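Local atomic coordinates of Tv2483 (Treponema vincentii, PDB entry 6DET), a protein that binds L-arginine with high selectivity as a lipoprotein of the solute-binding family 3, probably delivering it to an ABC transporter. Residues A37-S43 against V95-S101; Y61-I65 against P118-N122; E68-R72 against E240-T246. All coordinates share one frame; numbering follows the deposited sequence.

Contact 1 (A37-S43 against V95-S101). With ARG (arginine), chain B.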
# COMPACT_ATOMS: atom_id res chain seq x y z
N ALA A 37 -17.60 -14.68 -4.86
CA ALA A 37 -16.58 -13.78 -5.38
C ALA A 37 -16.18 -12.75 -4.35
O ALA A 37 -17.00 -12.29 -3.56
CB ALA A 37 -17.11 -13.07 -6.62
N LEU A 38 -14.92 -12.31 -4.43
CA LEU A 38 -14.43 -11.26 -3.57
C LEU A 38 -13.86 -10.19 -4.48
O LEU A 38 -13.06 -10.51 -5.37
CB LEU A 38 -13.35 -11.75 -2.62
CG LEU A 38 -12.86 -10.69 -1.63
CD1 LEU A 38 -13.88 -10.38 -0.54
CD2 LEU A 38 -11.54 -11.13 -0.97
N VAL A 39 -14.35 -8.97 -4.32
CA VAL A 39 -13.91 -7.84 -5.15
C VAL A 39 -12.82 -7.10 -4.39
O VAL A 39 -13.07 -6.51 -3.33
CB VAL A 39 -15.08 -6.91 -5.51
CG1 VAL A 39 -14.58 -5.72 -6.32
CG2 VAL A 39 -16.15 -7.68 -6.29
N ILE A 40 -11.60 -7.15 -4.92
CA ILE A 40 -10.42 -6.57 -4.28
C ILE A 40 -10.08 -5.30 -5.06
O ILE A 40 -9.68 -5.39 -6.22
CB ILE A 40 -9.22 -7.55 -4.29
CG1 ILE A 40 -9.58 -8.90 -3.63
CG2 ILE A 40 -8.00 -6.92 -3.61
CD1 ILE A 40 -9.65 -10.02 -4.63
N GLY A 41 -10.28 -4.13 -4.46
CA GLY A 41 -9.93 -2.88 -5.11
C GLY A 41 -8.43 -2.66 -5.04
O GLY A 41 -7.81 -2.81 -3.98
N VAL A 42 -7.84 -2.27 -6.17
CA VAL A 42 -6.40 -2.05 -6.24
C VAL A 42 -6.13 -0.81 -7.08
O VAL A 42 -6.86 -0.50 -8.03
CB VAL A 42 -5.64 -3.26 -6.86
CG1 VAL A 42 -5.67 -4.47 -5.92
CG2 VAL A 42 -6.25 -3.64 -8.20
N SER A 43 -5.04 -0.12 -6.73
CA SER A 43 -4.38 0.73 -7.70
C SER A 43 -3.48 -0.16 -8.55
O SER A 43 -2.59 -0.84 -8.03
CB SER A 43 -3.56 1.81 -6.99
OG SER A 43 -4.36 2.75 -6.27
N VAL A 95 -19.13 -1.35 -3.99
CA VAL A 95 -18.52 -1.60 -5.29
C VAL A 95 -17.36 -2.58 -5.16
O VAL A 95 -17.17 -3.45 -6.03
CB VAL A 95 -18.07 -0.28 -5.94
CG1 VAL A 95 -17.37 -0.56 -7.27
CG2 VAL A 95 -19.27 0.64 -6.13
N ILE A 96 -16.55 -2.44 -4.10
CA ILE A 96 -15.51 -3.40 -3.74
C ILE A 96 -15.82 -3.96 -2.36
O ILE A 96 -16.62 -3.42 -1.60
CB ILE A 96 -14.12 -2.78 -3.77
CG1 ILE A 96 -14.02 -1.64 -2.75
CG2 ILE A 96 -13.88 -2.25 -5.19
CD1 ILE A 96 -12.67 -0.80 -2.77
N ASP A 97 -15.12 -5.05 -2.03
CA ASP A 97 -15.25 -5.70 -0.71
C ASP A 97 -14.06 -5.42 0.20
O ASP A 97 -14.17 -5.59 1.42
CB ASP A 97 -15.40 -7.22 -0.88
CG ASP A 97 -16.70 -7.59 -1.60
OD1 ASP A 97 -17.75 -7.00 -1.28
OD2 ASP A 97 -16.67 -8.48 -2.47
N CYS A 98 -12.93 -5.04 -0.37
CA CYS A 98 -11.73 -4.78 0.42
C CYS A 98 -10.76 -3.99 -0.45
O CYS A 98 -10.98 -3.82 -1.66
CB CYS A 98 -11.10 -6.08 0.91
SG CYS A 98 -10.49 -7.16 -0.37
N ILE A 99 -9.70 -3.49 0.19
CA ILE A 99 -8.72 -2.62 -0.46
C ILE A 99 -7.33 -3.18 -0.18
O ILE A 99 -7.01 -3.49 0.97
CB ILE A 99 -8.78 -1.17 0.06
CG1 ILE A 99 -10.21 -0.60 -0.00
CG2 ILE A 99 -7.84 -0.28 -0.78
CD1 ILE A 99 -10.41 0.60 0.90
N ALA A 100 -6.55 -3.38 -1.24
CA ALA A 100 -5.16 -3.81 -1.13
C ALA A 100 -4.30 -2.74 -1.80
O ALA A 100 -4.60 -1.55 -1.67
CB ALA A 100 -5.01 -5.22 -1.73
N SER A 101 -3.22 -3.12 -2.49
CA SER A 101 -2.28 -2.16 -3.12
C SER A 101 -1.45 -1.39 -2.10
O SER A 101 -1.13 -0.22 -2.31
CB SER A 101 -3.02 -1.18 -4.05
OG SER A 101 -3.51 -1.93 -5.10
N ARG B . 0.38 3.19 1.56
CA ARG B . -0.45 4.08 0.70
C ARG B . -1.81 4.27 1.35
O ARG B . -2.19 3.44 2.20
CB ARG B . -0.62 3.49 -0.69
CG ARG B . 0.66 3.42 -1.51
CD ARG B . 0.49 2.75 -2.88
NE ARG B . -0.39 3.54 -3.72
CZ ARG B . -1.64 3.20 -4.04
NH1 ARG B . -2.34 4.05 -4.79
NH2 ARG B . -2.18 2.06 -3.62
OXT ARG B . -2.52 5.23 1.02

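Contact 2 (Y61-I65 against P118-N122)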
# COMPACT_ATOMS: atom_id res chain seq x y z
N TYR A 61 2.58 -9.07 -5.46
CA TYR A 61 2.54 -9.75 -4.17
C TYR A 61 1.11 -9.82 -3.64
O TYR A 61 0.66 -10.88 -3.19
CB TYR A 61 3.43 -9.00 -3.19
CG TYR A 61 3.60 -9.65 -1.84
CD1 TYR A 61 4.14 -10.93 -1.71
CD2 TYR A 61 3.29 -8.94 -0.69
CE1 TYR A 61 4.35 -11.51 -0.45
CE2 TYR A 61 3.50 -9.51 0.57
CZ TYR A 61 4.03 -10.79 0.67
OH TYR A 61 4.26 -11.38 1.89
N ASP A 62 0.40 -8.68 -3.65
CA ASP A 62 -0.97 -8.65 -3.14
C ASP A 62 -1.87 -9.51 -4.00
O ASP A 62 -2.80 -10.15 -3.50
CB ASP A 62 -1.53 -7.23 -3.11
CG ASP A 62 -0.95 -6.35 -2.03
OD1 ASP A 62 -0.13 -6.83 -1.21
OD2 ASP A 62 -1.35 -5.17 -1.99
N ILE A 63 -1.60 -9.55 -5.30
CA ILE A 63 -2.42 -10.33 -6.22
C ILE A 63 -2.22 -11.81 -5.97
O ILE A 63 -3.17 -12.60 -5.97
CB ILE A 63 -2.06 -9.95 -7.67
CG1 ILE A 63 -2.04 -8.42 -7.86
CG2 ILE A 63 -3.00 -10.61 -8.64
CD1 ILE A 63 -3.32 -7.72 -7.54
N ASP A 64 -0.96 -12.23 -5.76
CA ASP A 64 -0.72 -13.64 -5.51
C ASP A 64 -1.40 -14.07 -4.21
O ASP A 64 -2.01 -15.15 -4.14
CB ASP A 64 0.78 -13.91 -5.44
CG ASP A 64 1.43 -14.00 -6.82
OD1 ASP A 64 0.71 -14.06 -7.82
OD2 ASP A 64 2.67 -14.02 -6.87
N ILE A 65 -1.34 -13.22 -3.18
CA ILE A 65 -1.99 -13.53 -1.91
C ILE A 65 -3.49 -13.74 -2.10
O ILE A 65 -4.07 -14.75 -1.68
CB ILE A 65 -1.70 -12.43 -0.86
CG1 ILE A 65 -0.22 -12.42 -0.45
CG2 ILE A 65 -2.55 -12.65 0.39
CD1 ILE A 65 0.22 -11.23 0.39
N PRO A 118 -1.78 -7.11 10.22
CA PRO A 118 -0.80 -6.60 9.24
C PRO A 118 0.06 -7.69 8.62
O PRO A 118 0.42 -8.68 9.26
CB PRO A 118 0.05 -5.65 10.08
CG PRO A 118 -0.88 -5.15 11.11
CD PRO A 118 -1.85 -6.26 11.42
N TYR A 119 0.43 -7.48 7.35
CA TYR A 119 1.15 -8.50 6.61
C TYR A 119 2.53 -8.05 6.14
O TYR A 119 3.36 -8.91 5.81
CB TYR A 119 0.29 -9.00 5.42
CG TYR A 119 0.16 -8.02 4.24
CD1 TYR A 119 -0.63 -6.86 4.35
CD2 TYR A 119 0.74 -8.31 3.01
CE1 TYR A 119 -0.76 -5.97 3.26
CE2 TYR A 119 0.61 -7.42 1.92
CZ TYR A 119 -0.13 -6.26 2.06
OH TYR A 119 -0.26 -5.39 0.99
N LEU A 120 2.82 -6.74 6.15
CA LEU A 120 4.14 -6.20 5.82
C LEU A 120 4.41 -4.98 6.68
O LEU A 120 3.48 -4.29 7.08
CB LEU A 120 4.26 -5.76 4.35
CG LEU A 120 4.27 -6.82 3.25
CD1 LEU A 120 4.16 -6.20 1.86
CD2 LEU A 120 5.55 -7.67 3.40
N GLN A 121 5.71 -4.73 6.97
CA GLN A 121 6.15 -3.44 7.47
C GLN A 121 6.47 -2.52 6.31
O GLN A 121 6.84 -2.98 5.22
CB GLN A 121 7.41 -3.56 8.34
CG GLN A 121 7.15 -4.04 9.71
CD GLN A 121 8.44 -4.05 10.48
OE1 GLN A 121 9.31 -4.85 10.20
NE2 GLN A 121 8.60 -3.09 11.38
N ASN A 122 6.31 -1.23 6.53
CA ASN A 122 6.67 -0.24 5.53
C ASN A 122 7.19 1.00 6.23
O ASN A 122 7.03 1.17 7.45
CB ASN A 122 5.47 0.10 4.65
CG ASN A 122 5.80 1.16 3.63
OD1 ASN A 122 6.66 0.95 2.76
ND2 ASN A 122 5.12 2.30 3.73
O HOH W 1 2.81 -10.97 4.12

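Contact 3 (E68-R72 against E240-T246)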
# COMPACT_ATOMS: atom_id res chain seq x y z
N GLU A 68 -4.69 -16.85 -4.28
CA GLU A 68 -4.59 -18.15 -3.61
C GLU A 68 -5.58 -18.23 -2.45
O GLU A 68 -6.21 -19.28 -2.24
CB GLU A 68 -3.16 -18.39 -3.13
CG GLU A 68 -2.98 -19.64 -2.27
CD GLU A 68 -3.36 -20.92 -2.98
OE1 GLU A 68 -3.63 -20.90 -4.20
OE2 GLU A 68 -3.39 -21.98 -2.29
N LEU A 69 -5.73 -17.14 -1.71
CA LEU A 69 -6.71 -17.10 -0.63
C LEU A 69 -8.11 -17.41 -1.16
O LEU A 69 -8.83 -18.24 -0.59
CB LEU A 69 -6.67 -15.74 0.04
CG LEU A 69 -7.73 -15.58 1.11
CD1 LEU A 69 -7.09 -15.21 2.44
CD2 LEU A 69 -8.67 -14.51 0.65
N CYS A 70 -8.52 -16.74 -2.24
CA CYS A 70 -9.85 -16.98 -2.79
C CYS A 70 -9.95 -18.39 -3.35
O CYS A 70 -11.00 -19.04 -3.22
CB CYS A 70 -10.16 -15.92 -3.87
SG CYS A 70 -10.50 -14.31 -3.24
N ARG A 71 -8.87 -18.92 -3.92
CA ARG A 71 -8.92 -20.30 -4.38
C ARG A 71 -9.24 -21.23 -3.22
O ARG A 71 -10.10 -22.10 -3.33
CB ARG A 71 -7.60 -20.73 -5.03
CG ARG A 71 -7.70 -22.14 -5.62
CD ARG A 71 -6.35 -22.65 -6.05
NE ARG A 71 -5.52 -22.97 -4.89
CZ ARG A 71 -5.61 -24.10 -4.19
NH1 ARG A 71 -6.48 -25.03 -4.55
NH2 ARG A 71 -4.84 -24.31 -3.14
N ARG A 72 -8.56 -21.05 -2.09
CA ARG A 72 -8.81 -21.91 -0.94
C ARG A 72 -10.22 -21.74 -0.40
O ARG A 72 -10.78 -22.70 0.16
CB ARG A 72 -7.78 -21.62 0.16
CG ARG A 72 -6.39 -22.08 -0.20
CD ARG A 72 -5.37 -21.86 0.92
NE ARG A 72 -4.01 -22.10 0.45
CZ ARG A 72 -2.99 -22.45 1.22
NH1 ARG A 72 -3.17 -22.63 2.52
NH2 ARG A 72 -1.79 -22.62 0.69
N GLU A 240 -3.10 -19.75 7.62
CA GLU A 240 -2.73 -21.03 7.04
C GLU A 240 -1.69 -20.83 5.94
O GLU A 240 -0.71 -21.58 5.85
CB GLU A 240 -3.99 -21.71 6.48
CG GLU A 240 -3.78 -23.07 5.80
CD GLU A 240 -5.07 -23.65 5.20
OE1 GLU A 240 -5.46 -23.24 4.08
OE2 GLU A 240 -5.71 -24.51 5.84
N MET A 241 -1.91 -19.82 5.09
CA MET A 241 -1.02 -19.58 3.96
C MET A 241 0.34 -19.06 4.41
O MET A 241 1.32 -19.19 3.67
CB MET A 241 -1.66 -18.57 2.99
CG MET A 241 -2.83 -19.10 2.23
SD MET A 241 -3.77 -17.82 1.37
CE MET A 241 -2.52 -17.15 0.30
N ASN A 242 0.41 -18.45 5.59
CA ASN A 242 1.70 -17.98 6.09
C ASN A 242 2.46 -19.10 6.77
O ASN A 242 3.66 -19.25 6.55
CB ASN A 242 1.50 -16.82 7.06
CG ASN A 242 2.75 -15.99 7.24
OD1 ASN A 242 3.25 -15.42 6.27
ND2 ASN A 242 3.29 -15.95 8.45
N GLU A 243 1.76 -19.89 7.59
CA GLU A 243 2.42 -20.99 8.30
C GLU A 243 2.92 -22.05 7.34
O GLU A 243 3.97 -22.65 7.58
CB GLU A 243 1.46 -21.62 9.30
CG GLU A 243 1.94 -22.95 9.90
CD GLU A 243 3.26 -22.82 10.61
OE1 GLU A 243 3.54 -21.70 11.06
OE2 GLU A 243 3.98 -23.84 10.75
N ASP A 244 2.17 -22.31 6.25
CA ASP A 244 2.56 -23.36 5.32
C ASP A 244 3.53 -22.87 4.26
O ASP A 244 3.82 -23.61 3.32
CB ASP A 244 1.32 -24.02 4.68
CG ASP A 244 0.64 -23.19 3.59
OD1 ASP A 244 1.19 -22.16 3.14
OD2 ASP A 244 -0.48 -23.61 3.15
N GLU A 245 4.03 -21.64 4.39
CA GLU A 245 5.13 -21.05 3.63
C GLU A 245 4.69 -20.55 2.26
O GLU A 245 5.56 -20.08 1.48
CB GLU A 245 6.32 -22.01 3.44
CG GLU A 245 7.18 -22.13 4.70
CD GLU A 245 7.93 -20.84 5.01
OE1 GLU A 245 8.63 -20.33 4.11
OE2 GLU A 245 7.82 -20.33 6.15
N THR A 246 3.40 -20.60 1.93
CA THR A 246 2.95 -20.07 0.64
C THR A 246 3.24 -18.58 0.54
O THR A 246 3.78 -18.10 -0.46
CB THR A 246 1.46 -20.34 0.45
OG1 THR A 246 1.21 -21.75 0.50
CG2 THR A 246 0.98 -19.82 -0.90

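Contact 1 (A37-S43 against V95-S101)
Asp-97 grips the backbone of Val-39 with its own N and with its carboxylate. The N of Val-39 gives a nearly straight bond (169°) to Asp-97 OD2 at 3.0 Å, on the anti side of the carboxylate and 27° out of its plane, while Asp-97 N returns a bond to Val-39 O at 2.8 Å. Cys-98 N adds a weak bond to that same carbonyl. The CB of Asp-97 points to the other strand and CG lies beside its own backbone N, so OD2 and N can both engage Val-39; OD1 is left to a salt bridge with Arg-224.

Further along, the backbone bonds are those of parallel strands: Gly-41 N to Cys-98 O at 2.9 Å and Ala-100 N to Gly-41 O. The strand axes approach to 4.7 Å with their directions 41° apart, which indicates a marked twist.

Apolar packing lies on two sides. Ile-40 sets CG1 against Cys-98 SG (3.8 Å) and CG2 against the methyl of Ala-100, on the face that helix 61-73 covers through Phe-66. Ile-96 CG2 packs against Gly-41 CA and also meets Val-39 CG1 at 3.7 Å.

Beyond the paired residues, Ser-43 OG accepts from NH1 of the bound arginine and Ser-101 O accepts from its NH2, each at 2.8 Å. Ser-50 OG bonds to both Ser-101 OG and Ser-43 O. Parallel strands that deliver ligand-binding loops at their C-terminal ends are characteristic of the alpha/beta lobes of periplasmic-type solute-binding proteins, and here they frame the guanidinium end of the pocket.

Contact 2 (Y61-I65 against P118-N122)
The carboxylate of Asp-62 receives the hydroxyl of Tyr-119: OH donates to OD1 at 2.6 Å, the shortest polar bond between helix segment 61-65 and segment 118-122. The donor comes on the syn side of OD1, 22° out of the carboxylate plane. The carboxylate and ring planes stand 56° apart, and OD1 sits at the ring edge near its plane. The other oxygen, OD2, accepts from Gly-102 N and, weakly, from Ser-101 N, which ties this helix turn to the loop beside the arginine pocket.

Past the hydroxyl, along the ring, Tyr-119 packs against Tyr-61 and Ile-65. Its CG lies between the backbone N and the carbonyl carbon (chi1 73°), a torsion that holds the ring over its own backbone, while CB points to the helix. Tyr-61 CE2 reaches the edge of that ring, 3.8 Å from Tyr-119 CE2, and the two side chains run past each other in opposite senses. Ile-65 CD1 approaches Tyr-119 CD2 to 4.0 Å and lies 3.7 Å above the plane of the Tyr-61 ring, offset toward its rim, so one methyl serves both tyrosines. Leu-120 completes the group, its CD1 standing 3.6 Å from Tyr-61 CE2. Phe-221 stacks on Tyr-119, and Phe-255 meets Tyr-61 edge-to-face.

A water links the phenol of Tyr-61 to the chain opposite. It lies 2.7 Å from Tyr-61 OH and donates to Tyr-119 O at 2.7 Å.

With Tyr-119 OH on one oxygen and backbone N-H groups on the other, the buried Asp-62 carboxylate is satisfied on both sides, which would be expected to favour its ionised form; its side chain lies about 7 Å from the bound arginine, consistent with a second-shell role, since the carbonyls of Ser-101 and Gly-102 accept from that ligand.

Contact 3 (E68-R72 against E240-T246)
Glu-68 lays its aliphatic part against the end of Met-241, with CG 3.6 Å from Met-241 CE, and turns its carboxylate forward along its own helix. The chain bends at chi2 (61°), which carries the two oxygens to the arginines that follow. Leu-69, one residue on, meets the sulfur of the same methionine: Met-241 SD is 3.6 Å from Leu-69 CA and slightly farther from CB. The leucine side chain itself packs on Ile-234, Val-237 and Leu-238 of helix 228-243.

Arg-71 makes its bonds within the helix, gripping the Glu-68 carboxylate side-on, NE to OE1 and NH2 to OE2. OE2 accepts in addition from Arg-72 NE at 2.8 Å in a nearly straight bond (172°), reached on its anti side and close to the guanidinium plane of Arg-72. These bonds are the first part of a salt-bridge network that also takes in Glu-240 and Asp-244 and joins helix 61-73 to the C-terminal end of helix 228-243 and the short connection before helix 246-255, in the part of the solute-binding fold remote from the arginine pocket.

Arg-72 crosses to the other segment with its chain extended from CG to NE. Asp-244 OD2 is gripped end-on by both terminal nitrogens, NH1 at 2.9 Å and NH2 at 3.0 Å, on its syn side. NH1 also donates to Glu-240 OE1 at 2.8 Å, an acceptor tilted 17° from the guanidinium plane. Over one face of the guanidinium lies Met-241 CG, 3.4 Å above the plane and near its centre. The other oxygen of Asp-244 is held by an Asx turn: OD1 accepts from Thr-246 N at 3.0 Å and from Thr-246 OG1 as well.

Helix 61-73 connects the three sites: its first turn belongs to contact 2, its later part to contact 3, and Cys-70 SG touches Leu-38 CB of contact 1. The centres of contacts 2 and 3 lie about 12 Å apart, those of 1 and 2 about 14 Å, and those of 1 and 3 about 18 Å. Contacts 1 and 2 reach the same mixed sheet. All the first segments (37-43, 61-65, 68-72) precede all the second ones (95-101, 118-122, 240-246), so the contacts cross along the chain. Segment 240-246 thus brings late sequence back onto helix 61-73, while contact 1 touches the arginine and the Asp-62 side chain of contact 2 lies about 7 Å from it.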